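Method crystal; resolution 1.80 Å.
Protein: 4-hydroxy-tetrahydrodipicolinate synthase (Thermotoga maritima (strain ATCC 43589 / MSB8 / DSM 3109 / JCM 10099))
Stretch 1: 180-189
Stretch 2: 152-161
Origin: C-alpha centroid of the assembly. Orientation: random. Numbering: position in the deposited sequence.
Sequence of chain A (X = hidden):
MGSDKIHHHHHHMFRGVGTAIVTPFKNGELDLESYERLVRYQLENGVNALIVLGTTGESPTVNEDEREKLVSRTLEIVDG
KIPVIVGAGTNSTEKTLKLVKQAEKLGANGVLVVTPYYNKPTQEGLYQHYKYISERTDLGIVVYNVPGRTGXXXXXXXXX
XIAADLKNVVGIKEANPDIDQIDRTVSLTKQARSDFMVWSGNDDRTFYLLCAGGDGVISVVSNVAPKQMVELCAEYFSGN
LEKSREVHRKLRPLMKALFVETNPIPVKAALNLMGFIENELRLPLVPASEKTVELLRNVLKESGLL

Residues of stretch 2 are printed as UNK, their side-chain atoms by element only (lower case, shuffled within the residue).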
ATOM      1  N   ASP A 180      -1.550 -13.447   7.013  1.00 24.16           N
ATOM      2  CA  ASP A 180      -2.824 -13.370   7.787  1.00 26.26           C
ATOM      3  C   ASP A 180      -4.007 -13.959   7.001  1.00 26.13           C
ATOM      4  O   ASP A 180      -4.865 -14.643   7.591  1.00 25.58           O
ATOM      5  CB  ASP A 180      -3.161 -11.930   8.162  1.00 31.33           C
ATOM      6  CG  ASP A 180      -2.513 -11.492   9.420  1.00 37.06           C
ATOM      7  OD1 ASP A 180      -2.219 -10.289   9.520  1.00 43.19           O
ATOM      8  OD2 ASP A 180      -2.276 -12.255  10.376  1.00 37.77           O
ATOM      9  N   GLN A 181      -4.043 -13.661   5.700  1.00 24.90           N
ATOM     10  CA  GLN A 181      -5.036 -14.189   4.795  1.00 27.76           C
ATOM     11  C   GLN A 181      -4.843 -15.684   4.688  1.00 25.89           C
ATOM     12  O   GLN A 181      -5.796 -16.428   4.890  1.00 24.80           O
ATOM     13  CB  GLN A 181      -5.057 -13.521   3.433  1.00 28.23           C
ATOM     14  CG  GLN A 181      -5.926 -14.220   2.392  1.00 29.33           C
ATOM     15  CD  GLN A 181      -7.307 -13.574   2.171  1.00 24.05           C
ATOM     16  OE1 GLN A 181      -7.633 -12.528   2.737  1.00 25.89           O
ATOM     17  NE2 GLN A 181      -8.086 -14.191   1.299  1.00 24.69           N
ATOM     18  N   ILE A 182      -3.608 -16.144   4.495  1.00 25.08           N
ATOM     19  CA  ILE A 182      -3.366 -17.569   4.365  1.00 24.97           C
ATOM     20  C   ILE A 182      -3.781 -18.342   5.641  1.00 23.40           C
ATOM     21  O   ILE A 182      -4.492 -19.356   5.560  1.00 25.77           O
ATOM     22  CB  ILE A 182      -1.887 -17.803   4.052  1.00 23.82           C
ATOM     23  CG1 ILE A 182      -1.596 -17.276   2.607  1.00 26.07           C
ATOM     24  CG2 ILE A 182      -1.524 -19.261   4.232  1.00 23.56           C
ATOM     25  CD1 ILE A 182      -0.077 -17.202   2.306  1.00 26.09           C
ATOM     26  N   ASP A 183      -3.400 -17.809   6.792  1.00 22.44           N
ATOM     27  CA  ASP A 183      -3.714 -18.403   8.086  1.00 22.40           C
ATOM     28  C   ASP A 183      -5.231 -18.551   8.273  1.00 23.63           C
ATOM     29  O   ASP A 183      -5.705 -19.611   8.626  1.00 24.35           O
ATOM     30  CB  ASP A 183      -3.123 -17.522   9.172  1.00 23.28           C
ATOM     31  CG  ASP A 183      -3.383 -18.043  10.548  1.00 27.86           C
ATOM     32  OD1 ASP A 183      -4.288 -17.505  11.204  1.00 25.86           O
ATOM     33  OD2 ASP A 183      -2.739 -18.963  11.029  1.00 28.18           O
ATOM     34  N   ARG A 184      -5.961 -17.487   7.982  1.00 24.05           N
ATOM     35  CA  ARG A 184      -7.404 -17.440   8.180  1.00 23.34           C
ATOM     36  C   ARG A 184      -8.201 -18.238   7.136  1.00 21.11           C
ATOM     37  O   ARG A 184      -9.194 -18.879   7.488  1.00 25.51           O
ATOM     38  CB  ARG A 184      -7.868 -15.999   8.248  1.00 26.85           C
ATOM     39  CG  ARG A 184      -7.597 -15.387   9.573  1.00 35.41           C
ATOM     40  CD  ARG A 184      -8.559 -15.910  10.687  1.00 42.16           C
ATOM     41  NE  ARG A 184      -9.817 -15.159  10.709  1.00 50.48           N
ATOM     42  CZ  ARG A 184     -10.787 -15.272  11.638  1.00 50.00           C
ATOM     43  NH1 ARG A 184     -11.871 -14.516  11.536  1.00 55.82           N
ATOM     44  NH2 ARG A 184     -10.697 -16.131  12.649  1.00 43.23           N
ATOM     45  N   THR A 185      -7.786 -18.204   5.873  1.00 25.39           N
ATOM     46  CA  THR A 185      -8.393 -19.034   4.840  1.00 25.88           C
ATOM     47  C   THR A 185      -8.312 -20.502   5.226  1.00 24.43           C
ATOM     48  O   THR A 185      -9.328 -21.174   5.250  1.00 23.69           O
ATOM     49  CB  THR A 185      -7.763 -18.768   3.512  1.00 25.93           C
ATOM     50  OG1 THR A 185      -8.126 -17.428   3.097  1.00 25.66           O
ATOM     51  CG2 THR A 185      -8.303 -19.634   2.473  1.00 25.80           C
ATOM     52  N   VAL A 186      -7.132 -20.973   5.607  1.00 24.89           N
ATOM     53  CA  VAL A 186      -6.991 -22.352   6.039  1.00 23.23           C
ATOM     54  C   VAL A 186      -7.877 -22.632   7.255  1.00 25.65           C
ATOM     55  O   VAL A 186      -8.638 -23.578   7.250  1.00 26.90           O
ATOM     56  CB  VAL A 186      -5.559 -22.743   6.365  1.00 23.96           C
ATOM     57  CG1 VAL A 186      -5.536 -24.182   6.930  1.00 23.32           C
ATOM     58  CG2 VAL A 186      -4.711 -22.670   5.115  1.00 22.63           C
ATOM     59  N   SER A 187      -7.762 -21.811   8.305  1.00 24.62           N
ATOM     60  CA  SER A 187      -8.467 -22.054   9.582  1.00 23.69           C
ATOM     61  C   SER A 187      -9.984 -22.040   9.371  1.00 24.28           C
ATOM     62  O   SER A 187     -10.711 -22.942   9.805  1.00 24.67           O
ATOM     63  CB  SER A 187      -8.113 -20.939  10.577  1.00 24.62           C
ATOM     64  OG  SER A 187      -8.906 -21.100  11.763  1.00 36.21           O
ATOM     65  N   LEU A 188     -10.478 -21.001   8.705  1.00 23.12           N
ATOM     66  CA  LEU A 188     -11.930 -20.811   8.708  1.00 24.35           C
ATOM     67  C   LEU A 188     -12.609 -21.779   7.754  1.00 24.18           C
ATOM     68  O   LEU A 188     -13.708 -22.252   8.043  1.00 22.70           O
ATOM     69  CB  LEU A 188     -12.271 -19.394   8.344  1.00 26.33           C
ATOM     70  CG  LEU A 188     -12.008 -18.301   9.380  1.00 25.56           C
ATOM     71  CD1 LEU A 188     -12.636 -17.029   8.890  1.00 29.25           C
ATOM     72  CD2 LEU A 188     -12.575 -18.664  10.787  1.00 30.23           C
ATOM     73  N   THR A 189     -11.996 -22.045   6.580  1.00 22.06           N
ATOM     74  CA  THR A 189     -12.632 -22.974   5.618  1.00 23.89           C
ATOM     75  C   THR A 189     -12.706 -24.412   6.187  1.00 25.23           C
ATOM     76  O   THR A 189     -13.728 -25.093   6.063  1.00 25.36           O
ATOM     77  CB  THR A 189     -11.990 -22.975   4.224  1.00 25.46           C
ATOM     78  OG1 THR A 189     -10.610 -23.355   4.313  1.00 23.81           O
ATOM     79  CG2 THR A 189     -12.005 -21.585   3.552  1.00 25.46           C
ATOM     80  N   UNK A 152      -9.929  -7.920  -6.661  1.00 24.95           N
ATOM     81  CA  UNK A 152     -10.872  -8.296  -5.603  1.00 23.32           C
ATOM     82  C   UNK A 152     -10.229  -9.405  -4.799  1.00 24.82           C
ATOM     83  O   UNK A 152      -9.534 -10.278  -5.370  1.00 23.73           O
ATOM     84  c   UNK A 152     -13.229  -8.843  -5.043  1.00 25.74           C
ATOM     85  c   UNK A 152     -12.227  -8.762  -6.178  1.00 22.52           C
ATOM     86  c   UNK A 152     -12.104 -10.117  -6.894  1.00 25.75           C
ATOM     87  N   UNK A 153     -10.371  -9.313  -3.482  1.00 23.16           N
ATOM     88  CA  UNK A 153      -9.919 -10.343  -2.550  1.00 23.40           C
ATOM     89  C   UNK A 153     -11.122 -11.064  -1.938  1.00 24.90           C
ATOM     90  O   UNK A 153     -12.029 -10.397  -1.397  1.00 26.77           O
ATOM     91  c   UNK A 153      -9.120  -9.708  -1.431  1.00 25.36           C
ATOM     92  n   UNK A 153      -8.858 -10.540   0.840  1.00 25.82           N
ATOM     93  o   UNK A 153      -7.975 -11.680  -0.883  1.00 27.22           O
ATOM     94  c   UNK A 153      -8.591 -10.730  -0.471  1.00 27.94           C
ATOM     95  N   UNK A 154     -11.114 -12.392  -1.989  1.00 25.14           N
ATOM     96  CA  UNK A 154     -12.123 -13.217  -1.266  1.00 26.44           C
ATOM     97  C   UNK A 154     -11.760 -13.209   0.192  1.00 26.51           C
ATOM     98  O   UNK A 154     -10.693 -13.718   0.562  1.00 26.75           O
ATOM     99  c   UNK A 154     -13.304 -15.441  -1.004  1.00 31.38           C
ATOM    100  c   UNK A 154     -12.254 -14.881  -3.182  1.00 36.95           C
ATOM    101  c   UNK A 154     -12.149 -14.717  -1.684  1.00 30.11           C
ATOM    102  N   UNK A 155     -12.629 -12.667   1.032  1.00 23.26           N
ATOM    103  CA  UNK A 155     -12.326 -12.647   2.450  1.00 22.35           C
ATOM    104  C   UNK A 155     -12.382 -14.075   2.949  1.00 22.89           C
ATOM    105  O   UNK A 155     -13.172 -14.861   2.420  1.00 23.70           O
ATOM    106  c   UNK A 155     -13.350 -10.338   2.951  1.00 24.27           C
ATOM    107  c   UNK A 155     -14.498  -9.721   3.675  1.00 29.13           C
ATOM    108  c   UNK A 155     -12.013  -9.650   3.344  1.00 25.81           C
ATOM    109  c   UNK A 155     -13.347 -11.817   3.220  1.00 24.71           C
ATOM    110  N   UNK A 156     -11.544 -14.445   3.914  1.00 24.48           N
ATOM    111  CA  UNK A 156     -11.601 -15.773   4.523  1.00 20.48           C
ATOM    112  C   UNK A 156     -13.027 -16.176   4.926  1.00 22.92           C
ATOM    113  O   UNK A 156     -13.452 -17.297   4.662  1.00 26.10           O
ATOM    114  c   UNK A 156     -10.600 -15.650   5.705  1.00 22.29           C
ATOM    115  c   UNK A 156      -9.587 -14.633   5.139  1.00 27.38           C
ATOM    116  c   UNK A 156     -10.402 -13.646   4.421  1.00 26.52           C
ATOM    117  N   UNK A 157     -13.785 -15.255   5.504  1.00 22.25           N
ATOM    118  CA  UNK A 157     -15.143 -15.581   5.938  1.00 23.75           C
ATOM    119  C   UNK A 157     -16.021 -15.942   4.760  1.00 23.08           C
ATOM    120  O   UNK A 157     -16.974 -16.729   4.911  1.00 26.02           O
ATOM    121  o   UNK A 157     -14.541 -11.535   7.267  1.00 66.48           O
ATOM    122  c   UNK A 157     -14.790 -13.884   7.782  1.00 38.24           C
ATOM    123  o   UNK A 157     -12.840 -12.825   6.814  1.00 31.07           O
ATOM    124  c   UNK A 157     -15.759 -14.432   6.730  1.00 26.67           C
ATOM    125  c   UNK A 157     -13.991 -12.671   7.256  1.00 48.20           C
ATOM    126  N   UNK A 158     -15.761 -15.299   3.621  1.00 23.93           N
ATOM    127  CA  UNK A 158     -16.529 -15.544   2.390  1.00 24.33           C
ATOM    128  C   UNK A 158     -16.135 -16.905   1.863  1.00 21.48           C
ATOM    129  O   UNK A 158     -16.998 -17.695   1.531  1.00 24.71           O
ATOM    130  c   UNK A 158     -17.152 -14.668   0.133  1.00 28.15           C
ATOM    131  o   UNK A 158     -16.644 -13.205   1.850  1.00 21.57           O
ATOM    132  c   UNK A 158     -16.285 -14.476   1.345  1.00 23.47           C
ATOM    133  N   UNK A 159     -14.832 -17.215   1.840  1.00 26.82           N
ATOM    134  CA  UNK A 159     -14.425 -18.580   1.459  1.00 22.52           C
ATOM    135  C   UNK A 159     -15.038 -19.648   2.358  1.00 23.09           C
ATOM    136  O   UNK A 159     -15.407 -20.708   1.878  1.00 24.99           O
ATOM    137  c   UNK A 159     -12.891 -18.737   1.471  1.00 25.74           C
ATOM    138  N   UNK A 160     -15.146 -19.370   3.652  1.00 22.27           N
ATOM    139  CA  UNK A 160     -15.699 -20.339   4.609  1.00 22.52           C
ATOM    140  C   UNK A 160     -17.167 -20.518   4.328  1.00 22.66           C
ATOM    141  O   UNK A 160     -17.736 -21.595   4.542  1.00 22.71           O
ATOM    142  c   UNK A 160     -15.523 -19.864   6.060  1.00 23.63           C
ATOM    143  N   UNK A 161     -17.831 -19.444   3.920  1.00 25.28           N
ATOM    144  CA  UNK A 161     -19.286 -19.540   3.661  1.00 23.18           C
ATOM    145  C   UNK A 161     -19.530 -20.433   2.421  1.00 23.27           C
ATOM    146  O   UNK A 161     -20.409 -21.311   2.377  1.00 23.01           O
ATOM    147  c   UNK A 161     -19.785 -18.131   3.421  1.00 27.14           C
ATOM    148  c   UNK A 161     -21.620 -16.584   3.027  1.00 37.43           C
ATOM    149  n   UNK A 161     -25.083 -15.839   2.195  1.00 36.53           N
ATOM    150  n   UNK A 161     -23.057 -16.586   2.905  1.00 31.29           N
ATOM    151  n   UNK A 161     -23.163 -14.665   1.660  1.00 30.73           N
ATOM    152  c   UNK A 161     -23.762 -15.700   2.237  1.00 33.86           C
ATOM    153  c   UNK A 161     -21.203 -18.023   3.251  1.00 34.63           C
TER
HETATM  154  O   HOH W   1     -10.417 -13.185   8.967  1.00 49.40           O

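Position 152 carries three side-chain carbons, one bonded to CA and bearing the other two. A fork at the first carbon with no heteroatom is valine. The side chain of Val152 is out of reach of stretch 1 and takes no part in the contact.

Position 153 has two carbons in line, the second bearing one oxygen and one nitrogen, which makes a carboxamide one carbon from CA. Its nitrogen lies 3.0 Å from OE1 of Gln181, whereas its oxygen is 3.3 Å from NE2 of Gln181 at a poor angle. The residue is asparagine. The bond Asn153 ND2 to Gln181 OE1 is nearly linear, with an N-H...O angle of 171°.

Position 154 repeats the three-carbon fork at CB, so it is again valine. The side chain of Val154 stays back, its CB 5.1 Å from NE2 of Gln181, but its carbonyl O accepts a hydrogen bond of 2.8 Å from NE2 of Gln181, at an angle of 160°.

Position 155 shows four carbons forked at the second, the pattern of leucine. Leu155 directs CB away from stretch 1 and occupies the N-cap position; its carbonyl O accepts from the backbone N of position 159 at 2.9 Å, within the first helical turn.

At position 156 three carbons close a ring onto the backbone N, which only proline does. With phi at -48°, Pro156 starts the helix. Its side chain is a knob among Gln181, Arg184, Thr185 and Leu188: CD is 3.4 Å from Gln181 OE1, CB is 3.7 Å from Arg184 CB, and CG is 3.8 Å from Thr185 OG1.

Position 157 has three carbons in line, the third bearing two oxygens: a carboxylate two carbons beyond CB, hence glutamate. Glu157 CG packs 4.0 Å from Leu188 CD1. Water 1 donates to Glu157 OE2 at 3.3 Å and accepts from Arg184 NE at 2.7 Å, bridging the two charged side chains.

Position 158 has one carbon bearing an oxygen and a carbon, the branching of threonine. The side chain of Thr158 is out of reach of stretch 1.

Positions 159 and 160 each have a single side-chain carbon, so both are alanine. Ala159 CB meets Thr189 CG2 at 3.6 Å. Ala160 CB lies 3.6 Å from Leu188 O and 4.0 Å from Leu188 CB, so it touches backbone and side chain alike.

Position 161 runs through three carbons and a nitrogen to a carbon bearing two more nitrogens, a guanidinium. Arg161 is extended, with chi1 to chi3 all t, and its side chain does not reach stretch 1.

The two helices run in similar directions, 27° apart, and their axes approach to 8.3 Å. CA of Ala160 lies 4.2 Å from CA of Thr189, a closeness compatible with the single-carbon side chain at 160. Gln181 fixes the segment before the helix through its amide, donating to Val154 O and accepting from Asn153. Pro156 then fills the hollow in helix 180-189, and the alanines pack closely beyond it. Together the stretches bury 428 Å².

Stretch 2 (152-161) VNVLPETAAR
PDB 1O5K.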